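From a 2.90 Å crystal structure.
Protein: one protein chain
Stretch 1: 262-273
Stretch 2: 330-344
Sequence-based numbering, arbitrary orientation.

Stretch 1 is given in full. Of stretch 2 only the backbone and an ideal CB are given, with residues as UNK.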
ATOM      1  N   LYS A 262     -14.210  -1.171  26.001  1.00 18.43           N
ATOM      2  CA  LYS A 262     -15.408  -1.932  26.301  1.00 10.91           C
ATOM      3  C   LYS A 262     -15.019  -3.280  26.886  1.00 20.17           C
ATOM      4  O   LYS A 262     -15.871  -4.015  27.383  1.00 26.67           O
ATOM      5  CB  LYS A 262     -16.237  -2.159  25.031  1.00 15.76           C
ATOM      6  CG  LYS A 262     -16.780  -0.886  24.388  1.00 40.65           C
ATOM      7  CD  LYS A 262     -17.762  -1.156  23.235  1.00 46.03           C
ATOM      8  CE  LYS A 262     -17.098  -1.755  21.997  1.00 55.30           C
ATOM      9  NZ  LYS A 262     -16.612  -3.146  22.210  1.00 65.62           N
ATOM     10  N   GLY A 263     -13.726  -3.596  26.839  1.00 22.41           N
ATOM     11  CA  GLY A 263     -13.259  -4.887  27.328  1.00 28.33           C
ATOM     12  C   GLY A 263     -13.994  -5.972  26.556  1.00 27.25           C
ATOM     13  O   GLY A 263     -14.511  -6.923  27.137  1.00 38.76           O
ATOM     14  N   GLU A 264     -14.020  -5.833  25.233  1.00 33.95           N
ATOM     15  CA  GLU A 264     -14.755  -6.751  24.372  1.00 37.04           C
ATOM     16  C   GLU A 264     -14.044  -7.198  23.089  1.00 36.86           C
ATOM     17  O   GLU A 264     -13.634  -6.375  22.268  1.00 37.86           O
ATOM     18  CB  GLU A 264     -16.082  -6.082  23.993  1.00 46.35           C
ATOM     19  CG  GLU A 264     -17.178  -6.991  23.462  1.00 54.00           C
ATOM     20  CD  GLU A 264     -17.746  -7.905  24.533  1.00 64.21           C
ATOM     21  OE1 GLU A 264     -17.669  -7.546  25.732  1.00 46.21           O
ATOM     22  OE2 GLU A 264     -18.281  -8.975  24.170  1.00 77.24           O
ATOM     23  N   ARG A 265     -13.925  -8.513  22.926  1.00 33.25           N
ATOM     24  CA  ARG A 265     -13.333  -9.129  21.743  1.00 31.46           C
ATOM     25  C   ARG A 265     -11.944  -8.680  21.292  1.00 27.44           C
ATOM     26  O   ARG A 265     -11.701  -8.497  20.097  1.00 14.75           O
ATOM     27  CB  ARG A 265     -14.310  -8.994  20.568  1.00 41.97           C
ATOM     28  CG  ARG A 265     -15.574  -9.826  20.709  1.00 41.45           C
ATOM     29  CD  ARG A 265     -16.489  -9.667  19.506  1.00 48.43           C
ATOM     30  NE  ARG A 265     -17.585 -10.629  19.548  1.00 77.07           N
ATOM     31  CZ  ARG A 265     -18.498 -10.681  20.514  1.00 91.89           C
ATOM     32  NH1 ARG A 265     -19.460 -11.595  20.473  1.00 94.32           N
ATOM     33  NH2 ARG A 265     -18.459  -9.813  21.517  1.00 95.72           N
ATOM     34  N   VAL A 266     -11.025  -8.505  22.233  1.00 17.90           N
ATOM     35  CA  VAL A 266      -9.672  -8.116  21.854  1.00 13.99           C
ATOM     36  C   VAL A 266      -8.626  -8.812  22.700  1.00 14.91           C
ATOM     37  O   VAL A 266      -8.905  -9.292  23.803  1.00 10.69           O
ATOM     38  CB  VAL A 266      -9.435  -6.593  21.960  1.00  1.54           C
ATOM     39  CG1 VAL A 266     -10.432  -5.854  21.090  1.00 12.91           C
ATOM     40  CG2 VAL A 266      -9.525  -6.141  23.403  1.00  1.84           C
ATOM     41  N   ALA A 267      -7.421  -8.875  22.153  1.00  7.77           N
ATOM     42  CA  ALA A 267      -6.293  -9.477  22.835  1.00 10.64           C
ATOM     43  C   ALA A 267      -5.091  -8.655  22.433  1.00 14.24           C
ATOM     44  O   ALA A 267      -5.028  -8.151  21.314  1.00 24.03           O
ATOM     45  CB  ALA A 267      -6.115 -10.924  22.399  1.00  1.99           C
ATOM     46  N   TYR A 268      -4.156  -8.483  23.354  1.00 17.87           N
ATOM     47  CA  TYR A 268      -2.935  -7.749  23.064  1.00 17.68           C
ATOM     48  C   TYR A 268      -1.836  -8.333  23.923  1.00 17.54           C
ATOM     49  O   TYR A 268      -2.060  -8.688  25.070  1.00 28.17           O
ATOM     50  CB  TYR A 268      -3.095  -6.240  23.312  1.00 18.15           C
ATOM     51  CG  TYR A 268      -3.773  -5.846  24.606  1.00 28.91           C
ATOM     52  CD1 TYR A 268      -5.155  -5.973  24.761  1.00 38.49           C
ATOM     53  CD2 TYR A 268      -3.039  -5.332  25.668  1.00 16.87           C
ATOM     54  CE1 TYR A 268      -5.786  -5.595  25.943  1.00 28.11           C
ATOM     55  CE2 TYR A 268      -3.660  -4.953  26.855  1.00 32.63           C
ATOM     56  CZ  TYR A 268      -5.032  -5.088  26.984  1.00 30.85           C
ATOM     57  OH  TYR A 268      -5.642  -4.728  28.160  1.00 45.61           O
ATOM     58  N   GLY A 269      -0.645  -8.426  23.354  1.00 25.72           N
ATOM     59  CA  GLY A 269       0.470  -9.021  24.056  1.00 21.65           C
ATOM     60  C   GLY A 269       0.517 -10.401  23.439  1.00 20.73           C
ATOM     61  O   GLY A 269      -0.532 -10.961  23.105  1.00 20.03           O
ATOM     62  N   LEU A 270       1.712 -10.951  23.276  1.00 13.36           N
ATOM     63  CA  LEU A 270       1.852 -12.263  22.661  1.00 16.79           C
ATOM     64  C   LEU A 270       1.073 -13.352  23.386  1.00 13.04           C
ATOM     65  O   LEU A 270       0.380 -14.145  22.749  1.00  8.46           O
ATOM     66  CB  LEU A 270       3.336 -12.655  22.562  1.00  7.18           C
ATOM     67  CG  LEU A 270       3.611 -14.024  21.925  1.00 16.50           C
ATOM     68  CD1 LEU A 270       2.958 -14.094  20.543  1.00 15.04           C
ATOM     69  CD2 LEU A 270       5.114 -14.262  21.832  1.00  6.93           C
ATOM     70  N   ASP A 271       1.183 -13.384  24.711  1.00 17.51           N
ATOM     71  CA  ASP A 271       0.493 -14.396  25.504  1.00 17.31           C
ATOM     72  C   ASP A 271      -1.008 -14.404  25.283  1.00 16.04           C
ATOM     73  O   ASP A 271      -1.605 -15.459  25.038  1.00 20.63           O
ATOM     74  CB  ASP A 271       0.791 -14.205  26.987  1.00 11.65           C
ATOM     75  CG  ASP A 271       2.237 -14.449  27.309  1.00 35.48           C
ATOM     76  OD1 ASP A 271       2.789 -15.432  26.775  1.00 41.29           O
ATOM     77  OD2 ASP A 271       2.820 -13.672  28.093  1.00 52.55           O
ATOM     78  N   GLU A 272      -1.620 -13.228  25.362  1.00  5.78           N
ATOM     79  CA  GLU A 272      -3.057 -13.118  25.171  1.00 13.91           C
ATOM     80  C   GLU A 272      -3.437 -13.573  23.763  1.00 22.37           C
ATOM     81  O   GLU A 272      -4.388 -14.337  23.593  1.00 21.47           O
ATOM     82  CB  GLU A 272      -3.506 -11.670  25.410  1.00 23.62           C
ATOM     83  CG  GLU A 272      -4.910 -11.538  25.989  1.00 31.70           C
ATOM     84  CD  GLU A 272      -5.221 -10.131  26.475  1.00 41.83           C
ATOM     85  OE1 GLU A 272      -5.404  -9.231  25.629  1.00 41.51           O
ATOM     86  OE2 GLU A 272      -5.274  -9.927  27.706  1.00 42.18           O
ATOM     87  N   VAL A 273      -2.674 -13.117  22.766  1.00 19.20           N
ATOM     88  CA  VAL A 273      -2.915 -13.460  21.368  1.00  8.53           C
ATOM     89  C   VAL A 273      -2.777 -14.954  21.135  1.00  5.46           C
ATOM     90  O   VAL A 273      -3.564 -15.553  20.402  1.00  9.91           O
ATOM     91  CB  VAL A 273      -1.936 -12.697  20.430  1.00  7.38           C
ATOM     92  CG1 VAL A 273      -2.073 -13.192  18.995  1.00  4.20           C
ATOM     93  CG2 VAL A 273      -2.226 -11.202  20.486  1.00 20.12           C
ATOM     94  N   UNK A 330       3.535  -0.104  21.905  1.00 12.09           N
ATOM     95  CA  UNK A 330       3.245   0.288  23.269  1.00  6.66           C
ATOM     96  C   UNK A 330       2.321  -0.725  23.940  1.00 13.17           C
ATOM     97  O   UNK A 330       2.366  -0.886  25.151  1.00 23.29           O
ATOM     98  CB  UNK A 330       2.619   1.684  23.299  1.00  6.66           C
ATOM     99  N   UNK A 331       1.497  -1.412  23.155  1.00 10.69           N
ATOM    100  CA  UNK A 331       0.582  -2.412  23.693  1.00 12.63           C
ATOM    101  C   UNK A 331       1.133  -3.835  23.651  1.00 12.93           C
ATOM    102  O   UNK A 331       0.390  -4.793  23.860  1.00 19.03           O
ATOM    103  CB  UNK A 331      -0.739  -2.360  22.922  1.00 12.63           C
ATOM    104  N   UNK A 332       2.424  -3.982  23.379  1.00  6.99           N
ATOM    105  CA  UNK A 332       2.998  -5.316  23.333  1.00  8.97           C
ATOM    106  C   UNK A 332       3.496  -5.774  21.973  1.00 13.60           C
ATOM    107  O   UNK A 332       3.986  -6.894  21.848  1.00 10.49           O
ATOM    108  CB  UNK A 332       1.957  -6.319  23.834  1.00  8.97           C
ATOM    109  N   UNK A 333       3.368  -4.926  20.953  1.00 12.45           N
ATOM    110  CA  UNK A 333       3.838  -5.288  19.629  1.00  7.44           C
ATOM    111  C   UNK A 333       2.951  -6.223  18.821  1.00 10.87           C
ATOM    112  O   UNK A 333       3.191  -6.456  17.635  1.00 20.48           O
ATOM    113  CB  UNK A 333       5.219  -5.933  19.765  1.00  7.44           C
ATOM    114  N   UNK A 334       1.927  -6.773  19.447  1.00  1.00           N
ATOM    115  CA  UNK A 334       1.040  -7.675  18.732  1.00 10.35           C
ATOM    116  C   UNK A 334      -0.309  -7.708  19.436  1.00 12.07           C
ATOM    117  O   UNK A 334      -0.375  -7.800  20.654  1.00 18.14           O
ATOM    118  CB  UNK A 334       1.642  -9.078  18.638  1.00 10.35           C
ATOM    119  N   UNK A 335      -1.382  -7.604  18.661  1.00  5.75           N
ATOM    120  CA  UNK A 335      -2.727  -7.605  19.213  1.00  1.20           C
ATOM    121  C   UNK A 335      -3.670  -8.237  18.212  1.00  4.72           C
ATOM    122  O   UNK A 335      -3.273  -8.533  17.090  1.00 14.06           O
ATOM    123  CB  UNK A 335      -3.181  -6.188  19.570  1.00  1.20           C
ATOM    124  N   UNK A 336      -4.917  -8.454  18.610  1.00 13.17           N
ATOM    125  CA  UNK A 336      -5.885  -9.070  17.707  1.00 11.57           C
ATOM    126  C   UNK A 336      -7.320  -8.668  17.990  1.00  8.60           C
ATOM    127  O   UNK A 336      -7.699  -8.449  19.134  1.00 32.56           O
ATOM    128  CB  UNK A 336      -5.766 -10.593  17.785  1.00 11.57           C
ATOM    129  N   UNK A 337      -8.105  -8.556  16.927  1.00 10.71           N
ATOM    130  CA  UNK A 337      -9.519  -8.251  17.040  1.00  5.71           C
ATOM    131  C   UNK A 337     -10.177  -9.642  16.948  1.00 11.96           C
ATOM    132  O   UNK A 337     -10.019 -10.353  15.954  1.00 11.37           O
ATOM    133  CB  UNK A 337     -10.007  -7.276  15.967  1.00  5.71           C
ATOM    134  N   UNK A 338     -10.897 -10.029  18.001  1.00 20.84           N
ATOM    135  CA  UNK A 338     -11.513 -11.354  18.086  1.00 19.75           C
ATOM    136  C   UNK A 338     -12.927 -11.540  17.558  1.00 16.70           C
ATOM    137  O   UNK A 338     -13.685 -10.585  17.418  1.00 28.59           O
ATOM    138  CB  UNK A 338     -11.515 -11.779  19.556  1.00 19.75           C
ATOM    139  N   UNK A 339     -13.258 -12.798  17.273  1.00 27.14           N
ATOM    140  CA  UNK A 339     -14.571 -13.213  16.768  1.00 28.19           C
ATOM    141  C   UNK A 339     -15.500 -13.437  17.951  1.00 31.48           C
ATOM    142  O   UNK A 339     -16.721 -13.439  17.812  1.00 26.29           O
ATOM    143  CB  UNK A 339     -14.465 -14.478  15.914  1.00 28.19           C
ATOM    144  N   UNK A 340     -14.893 -13.636  19.115  1.00 34.56           N
ATOM    145  CA  UNK A 340     -15.613 -13.871  20.359  1.00 26.40           C
ATOM    146  C   UNK A 340     -14.634 -13.807  21.524  1.00 29.97           C
ATOM    147  O   UNK A 340     -13.430 -13.962  21.331  1.00 36.13           O
ATOM    148  CB  UNK A 340     -16.336 -15.219  20.329  1.00 26.40           C
ATOM    149  N   UNK A 341     -15.149 -13.575  22.728  1.00 32.26           N
ATOM    150  CA  UNK A 341     -14.299 -13.493  23.905  1.00 31.24           C
ATOM    151  C   UNK A 341     -13.676 -14.853  24.153  1.00 36.29           C
ATOM    152  O   UNK A 341     -14.166 -15.859  23.641  1.00 38.93           O
ATOM    153  CB  UNK A 341     -15.088 -13.021  25.128  1.00 31.24           C
ATOM    154  N   UNK A 342     -12.595 -14.882  24.929  1.00 28.88           N
ATOM    155  CA  UNK A 342     -11.919 -16.135  25.236  1.00 39.36           C
ATOM    156  C   UNK A 342     -11.445 -16.181  26.688  1.00 49.62           C
ATOM    157  O   UNK A 342     -11.059 -17.240  27.195  1.00 52.13           O
ATOM    158  CB  UNK A 342     -10.732 -16.336  24.292  1.00 39.36           C
ATOM    159  N   UNK A 343     -11.481 -15.033  27.357  1.00 45.80           N
ATOM    160  CA  UNK A 343     -11.049 -14.971  28.741  1.00 48.74           C
ATOM    161  C   UNK A 343     -11.807 -15.923  29.660  1.00 51.06           C
ATOM    162  O   UNK A 343     -11.265 -16.376  30.672  1.00 62.09           O
ATOM    163  CB  UNK A 343     -11.199 -13.538  29.257  1.00 48.74           C
ATOM    164  N   UNK A 344     -13.052 -16.231  29.303  1.00 41.22           N
ATOM    165  CA  UNK A 344     -13.855 -17.136  30.109  1.00 47.51           C
ATOM    166  C   UNK A 344     -13.379 -18.577  30.035  1.00 54.97           C
ATOM    167  O   UNK A 344     -13.097 -19.174  31.095  1.00 56.91           O
ATOM    168  CB  UNK A 344     -15.319 -17.058  29.671  1.00 47.51           C
TER

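Position 330 lies beyond the reach of stretch 1, which places no constraint on its side chain; it is Ser330. At 331 the ideal CB sits 4.6 Å from Tyr268 CB, so an apolar side chain of moderate size could lie along the tyrosine. Leu331 does so, its CD2 4.4 Å from Tyr268 CD2.

Position 332 has phi 114°, where any CB would be jammed against the preceding carbonyl oxygen, and its ideal CB falls 3.1 Å from Gly269 CA. Both point to glycine, and Gly332 is found; a water links its O to Leu270 N, 2.9 Å from each. Position 333, with phi 78°, also favours glycine; it is Gly333.

From 334 the chain runs antiparallel to strand 266-268. Gly269 N donates to the carbonyl O of 334 (2.8 Å). The CB points sideways, near the start of the helix and the methyls of Val273, so valine, leucine or isoleucine would suit. Ile334 places CG2 4.2 Å from Leu270 CB and CD1 4.2 Å from Val273 CG1.

At 335 the ideal CB is already close to stretch 1, 3.2 Å from Ala267 O and 3.7 Å from Tyr268 CB; alanine suits, though stretch 1 does not exclude a larger apolar residue. Ala335 packs its CB 3.8 Å from Tyr268 CB in a non-hydrogen-bonded pair. Position 336 pairs with Ala267 through two backbone bonds, N of 336 to Ala267 O (2.7 Å) and Ala267 N to O of 336 (3.1 Å). Its CB nears Val273 CG2; small or medium apolar residues would serve. Ala336 CB lies 4.5 Å from Val273 CG2.

Position 337 returns to the face of Val266 and Tyr268, where a branched apolar side chain could reach the valine; Leu337 CD2 is 4.1 Å from Val266 CG1. At 338 the CB points toward stretch 1, and the N of 338 donates to Arg265 O (2.7 Å). An apolar chain could extend past Val266 N to Ala267, as Leu338 does, with CD1 4.3 Å from Ala267 CB.

At 339 the CB points away, permitting many residues; it is Arg339, whose O accepts a weak hydrogen bond from Arg265 NE (3.4 Å). At 340 it also points away, 4.8 Å from Arg265 NH1, and the choice is wide; Phe340 CA lies 3.9 Å from Arg265 NE.

Position 341 faces Arg265 N and the Glu264 carboxylate, inviting a side chain that both accepts and donates. Asn341 OD1 accepts from Arg265 N (3.1 Å) and ND2 donates to Glu264 OE2 (3.0 Å).

At 342 the CB is out of reach, so many side chains would do; it is Val342. At 343 a long cationic chain could reach Glu272; Lys343, though poorly ordered, forms a salt bridge from NZ to Glu272 OE2 (2.8 Å). Position 344 is out of reach, with room for a CB; it is Gly344.

Stretch 2, residues 330-344: SLGGIAALLRFNVKG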
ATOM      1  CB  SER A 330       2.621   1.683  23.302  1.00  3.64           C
ATOM      2  OG  SER A 330       3.595   2.664  23.059  1.00  7.49           O
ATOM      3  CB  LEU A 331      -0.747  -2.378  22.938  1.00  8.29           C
ATOM      4  CG  LEU A 331      -1.596  -1.144  23.213  1.00 12.15           C
ATOM      5  CD1 LEU A 331      -2.772  -1.087  22.250  1.00  1.81           C
ATOM      6  CD2 LEU A 331      -2.062  -1.196  24.648  1.00 28.52           C
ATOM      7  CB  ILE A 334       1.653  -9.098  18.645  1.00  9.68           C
ATOM      8  CG1 ILE A 334       0.797  -9.972  17.725  1.00 14.63           C
ATOM      9  CG2 ILE A 334       1.770  -9.718  20.029  1.00  1.00           C
ATOM     10  CD1 ILE A 334       1.391 -11.343  17.438  1.00  1.63           C
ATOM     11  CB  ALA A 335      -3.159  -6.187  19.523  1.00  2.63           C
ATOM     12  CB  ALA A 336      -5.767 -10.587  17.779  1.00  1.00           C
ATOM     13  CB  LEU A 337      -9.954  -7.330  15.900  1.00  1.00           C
ATOM     14  CG  LEU A 337      -9.222  -5.981  15.864  1.00  7.47           C
ATOM     15  CD1 LEU A 337      -9.850  -5.070  14.814  1.00  1.00           C
ATOM     16  CD2 LEU A 337      -9.280  -5.320  17.230  1.00  1.00           C
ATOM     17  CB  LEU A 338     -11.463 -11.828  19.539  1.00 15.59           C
ATOM     18  CG  LEU A 338     -10.089 -11.731  20.205  1.00 11.81           C
ATOM     19  CD1 LEU A 338     -10.181 -12.230  21.626  1.00 17.96           C
ATOM     20  CD2 LEU A 338      -9.072 -12.557  19.426  1.00 16.19           C
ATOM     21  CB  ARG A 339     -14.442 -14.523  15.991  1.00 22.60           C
ATOM     22  CG  ARG A 339     -13.632 -14.396  14.725  1.00 34.33           C
ATOM     23  CD  ARG A 339     -13.103 -15.724  14.222  1.00 20.32           C
ATOM     24  NE  ARG A 339     -12.567 -15.550  12.876  1.00 38.64           N
ATOM     25  CZ  ARG A 339     -11.796 -16.428  12.249  1.00 37.10           C
ATOM     26  NH1 ARG A 339     -11.454 -17.560  12.847  1.00 40.93           N
ATOM     27  NH2 ARG A 339     -11.370 -16.167  11.021  1.00 31.83           N
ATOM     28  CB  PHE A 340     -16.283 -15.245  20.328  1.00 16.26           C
ATOM     29  CG  PHE A 340     -15.374 -16.357  19.898  1.00  9.90           C
ATOM     30  CD1 PHE A 340     -15.441 -16.859  18.601  1.00 11.03           C
ATOM     31  CD2 PHE A 340     -14.464 -16.922  20.792  1.00  1.00           C
ATOM     32  CE1 PHE A 340     -14.620 -17.916  18.195  1.00  4.82           C
ATOM     33  CE2 PHE A 340     -13.643 -17.973  20.399  1.00  2.42           C
ATOM     34  CZ  PHE A 340     -13.721 -18.475  19.093  1.00  2.21           C
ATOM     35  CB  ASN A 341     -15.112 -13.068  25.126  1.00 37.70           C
ATOM     36  CG  ASN A 341     -15.702 -11.684  24.978  1.00 46.95           C
ATOM     37  OD1 ASN A 341     -14.980 -10.704  24.800  1.00 54.74           O
ATOM     38  ND2 ASN A 341     -17.022 -11.595  25.054  1.00 52.68           N
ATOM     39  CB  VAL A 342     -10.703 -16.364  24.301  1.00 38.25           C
ATOM     40  CG1 VAL A 342     -11.171 -16.482  22.863  1.00 36.07           C
ATOM     41  CG2 VAL A 342      -9.708 -15.223  24.446  1.00 28.69           C
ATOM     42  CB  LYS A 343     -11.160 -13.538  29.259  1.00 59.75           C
ATOM     43  CG  LYS A 343     -10.009 -12.651  28.818  1.00 71.31           C
ATOM     44  CD  LYS A 343      -8.671 -13.356  29.048  1.00 76.62           C
ATOM     45  CE  LYS A 343      -7.510 -12.381  29.030  1.00 81.68           C
ATOM     46  NZ  LYS A 343      -7.544 -11.508  27.829  1.00 87.26           N
TER
HETATM   47  O   HOH W   1      -8.706 -11.763  24.817  1.00 20.58           O
HETATM   48  O   HOH W   2       3.799  -9.024  23.782  1.00 16.55           O
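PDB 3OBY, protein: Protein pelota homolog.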